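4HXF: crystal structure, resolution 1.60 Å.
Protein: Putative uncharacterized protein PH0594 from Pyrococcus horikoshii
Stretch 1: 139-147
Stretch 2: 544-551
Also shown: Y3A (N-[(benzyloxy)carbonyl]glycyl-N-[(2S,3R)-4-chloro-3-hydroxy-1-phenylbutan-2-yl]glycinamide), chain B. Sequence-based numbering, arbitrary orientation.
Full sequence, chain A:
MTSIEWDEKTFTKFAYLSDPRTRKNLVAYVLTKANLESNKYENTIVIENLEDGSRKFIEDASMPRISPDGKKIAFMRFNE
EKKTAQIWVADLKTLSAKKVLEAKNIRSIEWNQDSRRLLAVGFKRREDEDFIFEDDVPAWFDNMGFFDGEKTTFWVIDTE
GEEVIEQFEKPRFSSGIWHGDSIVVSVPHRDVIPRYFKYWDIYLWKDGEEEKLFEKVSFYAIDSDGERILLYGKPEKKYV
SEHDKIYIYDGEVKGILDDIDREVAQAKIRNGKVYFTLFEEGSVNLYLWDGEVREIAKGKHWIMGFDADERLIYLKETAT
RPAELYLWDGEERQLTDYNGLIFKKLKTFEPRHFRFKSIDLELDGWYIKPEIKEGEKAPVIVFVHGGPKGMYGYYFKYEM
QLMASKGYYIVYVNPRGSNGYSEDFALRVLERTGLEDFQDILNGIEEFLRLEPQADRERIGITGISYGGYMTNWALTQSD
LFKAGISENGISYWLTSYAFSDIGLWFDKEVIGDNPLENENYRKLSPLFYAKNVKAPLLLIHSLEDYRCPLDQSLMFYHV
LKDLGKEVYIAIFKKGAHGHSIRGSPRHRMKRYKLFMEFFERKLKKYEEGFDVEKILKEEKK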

# COMPACT_ATOMS: atom_id res chain seq x y z
N ALA A 139 -24.67 18.70 24.26
CA ALA A 139 -23.45 17.96 23.97
C ALA A 139 -23.28 17.51 22.54
O ALA A 139 -22.21 17.08 22.11
CB ALA A 139 -23.43 16.72 24.88
N TRP A 140 -24.35 17.63 21.77
CA TRP A 140 -24.37 17.21 20.36
C TRP A 140 -25.40 17.95 19.56
O TRP A 140 -26.26 18.66 20.11
CB TRP A 140 -24.56 15.67 20.32
CG TRP A 140 -25.88 15.12 20.90
CD1 TRP A 140 -26.97 15.79 21.33
CD2 TRP A 140 -26.11 13.71 21.11
NE1 TRP A 140 -27.94 14.89 21.85
CE2 TRP A 140 -27.45 13.57 21.70
CE3 TRP A 140 -25.36 12.56 20.86
CZ2 TRP A 140 -27.99 12.31 22.00
CZ3 TRP A 140 -25.88 11.33 21.20
CH2 TRP A 140 -27.17 11.22 21.72
N PHE A 141 -25.27 17.92 18.25
CA PHE A 141 -26.22 18.55 17.38
C PHE A 141 -26.38 17.75 16.12
O PHE A 141 -25.43 17.32 15.53
CB PHE A 141 -25.88 20.01 17.08
CG PHE A 141 -27.08 20.87 16.74
CD1 PHE A 141 -27.73 21.53 17.73
CD2 PHE A 141 -27.57 21.02 15.44
CE1 PHE A 141 -28.87 22.24 17.53
CE2 PHE A 141 -28.70 21.78 15.19
CZ PHE A 141 -29.31 22.43 16.21
N ASP A 142 -27.62 17.60 15.70
CA ASP A 142 -27.91 16.84 14.47
C ASP A 142 -27.12 17.35 13.29
O ASP A 142 -27.11 18.55 13.04
CB ASP A 142 -29.43 16.90 14.17
CG ASP A 142 -29.82 15.93 13.06
OD1 ASP A 142 -29.70 14.74 13.34
OD2 ASP A 142 -30.00 16.44 11.92
N ASN A 143 -26.52 16.43 12.56
CA ASN A 143 -25.78 16.75 11.33
C ASN A 143 -24.48 17.52 11.60
O ASN A 143 -23.82 17.97 10.66
CB ASN A 143 -26.58 17.53 10.31
CG ASN A 143 -26.12 17.21 8.85
OD1 ASN A 143 -25.66 16.11 8.56
ND2 ASN A 143 -26.22 18.19 8.01
N MET A 144 -24.07 17.57 12.85
CA MET A 144 -22.83 18.20 13.29
C MET A 144 -21.99 17.29 14.12
O MET A 144 -20.78 17.45 14.10
CB MET A 144 -23.10 19.46 14.08
CG MET A 144 -23.76 20.51 13.29
SD MET A 144 -24.12 22.00 14.11
CE MET A 144 -24.79 22.85 12.65
N GLY A 145 -22.58 16.40 14.95
CA GLY A 145 -21.91 15.44 15.78
C GLY A 145 -21.87 15.87 17.27
O GLY A 145 -22.61 16.80 17.72
N PHE A 146 -20.97 15.28 18.01
CA PHE A 146 -20.70 15.75 19.40
C PHE A 146 -19.96 17.07 19.30
O PHE A 146 -18.96 17.20 18.55
CB PHE A 146 -19.91 14.76 20.24
CG PHE A 146 -20.68 13.55 20.62
CD1 PHE A 146 -20.72 12.43 19.78
CD2 PHE A 146 -21.44 13.55 21.77
CE1 PHE A 146 -21.41 11.27 20.14
CE2 PHE A 146 -22.18 12.42 22.12
CZ PHE A 146 -22.12 11.24 21.33
N PHE A 147 -20.39 18.07 20.09
CA PHE A 147 -19.68 19.32 20.03
C PHE A 147 -18.26 19.30 20.54
O PHE A 147 -17.42 20.05 20.04
CB PHE A 147 -20.50 20.42 20.76
CG PHE A 147 -21.61 21.03 19.90
CD1 PHE A 147 -22.93 21.17 20.39
CD2 PHE A 147 -21.30 21.60 18.71
CE1 PHE A 147 -23.87 21.79 19.64
CE2 PHE A 147 -22.25 22.28 17.93
CZ PHE A 147 -23.55 22.41 18.43
N LEU A 544 -28.48 6.13 13.36
CA LEU A 544 -27.60 6.27 14.59
C LEU A 544 -27.00 7.63 14.82
O LEU A 544 -26.45 7.89 15.88
CB LEU A 544 -26.49 5.25 14.65
CG LEU A 544 -26.98 3.82 14.98
CD1 LEU A 544 -25.77 2.81 15.02
CD2 LEU A 544 -27.74 3.78 16.31
N GLU A 545 -27.08 8.52 13.82
CA GLU A 545 -26.50 9.85 13.99
C GLU A 545 -27.59 10.90 14.10
O GLU A 545 -27.34 12.11 13.92
CB GLU A 545 -25.45 10.16 12.89
CG GLU A 545 -24.32 9.17 12.84
CD GLU A 545 -23.43 9.38 11.60
OE1 GLU A 545 -23.86 9.24 10.45
OE2 GLU A 545 -22.29 9.77 11.84
N ASP A 546 -28.84 10.46 14.30
CA ASP A 546 -29.95 11.39 14.50
C ASP A 546 -29.95 11.91 15.96
O ASP A 546 -30.21 11.14 16.92
CB ASP A 546 -31.32 10.77 14.22
CG ASP A 546 -32.44 11.80 14.34
OD1 ASP A 546 -32.24 12.91 14.88
OD2 ASP A 546 -33.53 11.56 13.74
N TYR A 547 -29.47 13.13 16.15
CA TYR A 547 -29.46 13.74 17.49
C TYR A 547 -30.66 14.64 17.76
O TYR A 547 -30.83 15.15 18.89
CB TYR A 547 -28.16 14.44 17.77
CG TYR A 547 -26.95 13.51 17.49
CD1 TYR A 547 -25.88 13.96 16.73
CD2 TYR A 547 -26.95 12.21 17.91
CE1 TYR A 547 -24.84 13.11 16.44
CE2 TYR A 547 -25.88 11.34 17.59
CZ TYR A 547 -24.83 11.83 16.86
OH TYR A 547 -23.75 11.00 16.48
N ARG A 548 -31.45 14.88 16.74
CA ARG A 548 -32.69 15.61 16.86
C ARG A 548 -33.80 14.82 17.52
O ARG A 548 -34.46 15.31 18.39
CB ARG A 548 -33.16 16.05 15.47
CG ARG A 548 -34.45 16.88 15.39
CD ARG A 548 -34.47 18.19 16.26
NE ARG A 548 -33.21 18.86 16.16
CZ ARG A 548 -32.81 19.58 15.12
NH1 ARG A 548 -31.54 20.01 15.04
NH2 ARG A 548 -33.72 19.90 14.19
N CYS A 549 -33.87 13.54 17.11
CA CYS A 549 -34.71 12.52 17.72
C CYS A 549 -33.77 11.33 17.94
O CYS A 549 -33.61 10.46 17.05
CB CYS A 549 -35.90 12.12 16.89
SG CYS A 549 -37.06 13.51 16.58
N PRO A 550 -33.20 11.27 19.13
CA PRO A 550 -32.27 10.18 19.35
C PRO A 550 -32.92 8.81 19.35
O PRO A 550 -34.11 8.63 19.36
CB PRO A 550 -31.63 10.51 20.71
CG PRO A 550 -31.82 12.00 20.88
CD PRO A 550 -33.13 12.29 20.23
N LEU A 551 -32.01 7.82 19.25
CA LEU A 551 -32.38 6.37 19.10
C LEU A 551 -33.43 5.87 20.05
O LEU A 551 -34.25 5.04 19.67
CB LEU A 551 -31.13 5.55 19.13
CG LEU A 551 -31.40 4.01 18.89
CD1 LEU A 551 -32.00 3.68 17.50
CD2 LEU A 551 -30.05 3.24 19.16
N3 Y3A B . -37.10 21.82 13.37
CA3 Y3A B . -38.00 21.12 14.30
C3 Y3A B . -37.50 19.67 14.31
O3 Y3A B . -36.41 19.25 13.99
C4 Y3A B . -38.56 16.68 13.08
O4 Y3A B . -39.86 17.01 12.75
CA4 Y3A B . -38.29 17.21 14.47
N4 Y3A B . -38.66 18.65 14.45
CB4 Y3A B . -39.24 16.69 15.59
CG4 Y3A B . -38.94 17.25 16.94
CD1 Y3A B . -37.75 17.04 17.66
CD2 Y3A B . -39.92 17.99 17.60
CE1 Y3A B . -37.51 17.55 18.92
CE2 Y3A B . -39.70 18.52 18.86
CZ4 Y3A B . -38.51 18.33 19.49
C15 Y3A B . -37.38 16.82 12.05
O HOH W 1 -25.49 13.96 13.21

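Glu 545 takes part through its backbone rather than its side chain: Glu 545 O accepts a hydrogen bond from water 1 (2.7 Å), and the same water accepts one from Asn 143 N (2.8 Å). The water therefore bridges the backbones of the two stretches, which make no direct backbone-to-backbone hydrogen bond.

Asp 546 is oriented with its CA-to-CB bond away from stretch 1, yet its OD1 lies 3.5 Å from Asp 142 OD1. These are two acceptors of like charge, so the approach is not a hydrogen bond. Within its own stretch Asp 546 OD1 accepts from Cys 549 N at 2.8 Å with a nearly straight angle of 175°, and from Arg 548 N at 2.8 Å in a weak bond bent to 121°; OD2 is bonded elsewhere in the structure.

Tyr 547 is the centre of the contact, with 135 Å² covered by stretch 1, the largest area of any residue here. Its N donates to Asp 142 OD1 (3.2 Å, 144°), the one direct hydrogen bond between the stretches, and the CA atoms of Tyr 547 and Asp 142 are 4.6 Å apart. Its CA-to-CB bond points toward stretch 1, and its ring lies against Trp 140 in an offset stack: the Tyr 547 ring and the six-membered ring of Trp 140 have centroids 4.3 Å apart and planes inclined by 14°, with Tyr 547 CD2 3.4 Å from Trp 140 CE3. Tyr 547 CB also sits 3.8 Å from the centroid of the five-membered ring of Trp 140, only 5° off its normal, a CH-pi contact that extends the cover across the indole. At the edge of the tyrosine ring, Tyr 547 CD1 is 3.6 Å from Phe 141 O. That carbonyl is already engaged within its own hairpin, Phe 141 O accepting from Met 144 N (3.0 Å) and Gly 145 N (3.1 Å). Gly 145 CA approaches Tyr 547 CE1 to 3.8 Å; its phi/psi of 103/-161° would jam a CB against the preceding carbonyl, which by itself calls for glycine.

Arg 548 reaches back with its guanidinium. Arg 548 NH1 comes within 3.3 Å of Phe 141 CE2, which lies near the guanidinium plane at its edge, and within 3.9 Å of Asp 142 CB. Arg 548 NH2 donates to Y3A O3 (2.8 Å, 164°), so the same group meets both stretch 1 and the ligand.

The CA-to-CB bond of Pro 550 points toward stretch 1, and Pro 550 CG adds an apolar contact to Trp 140 CZ2 at 4.0 Å.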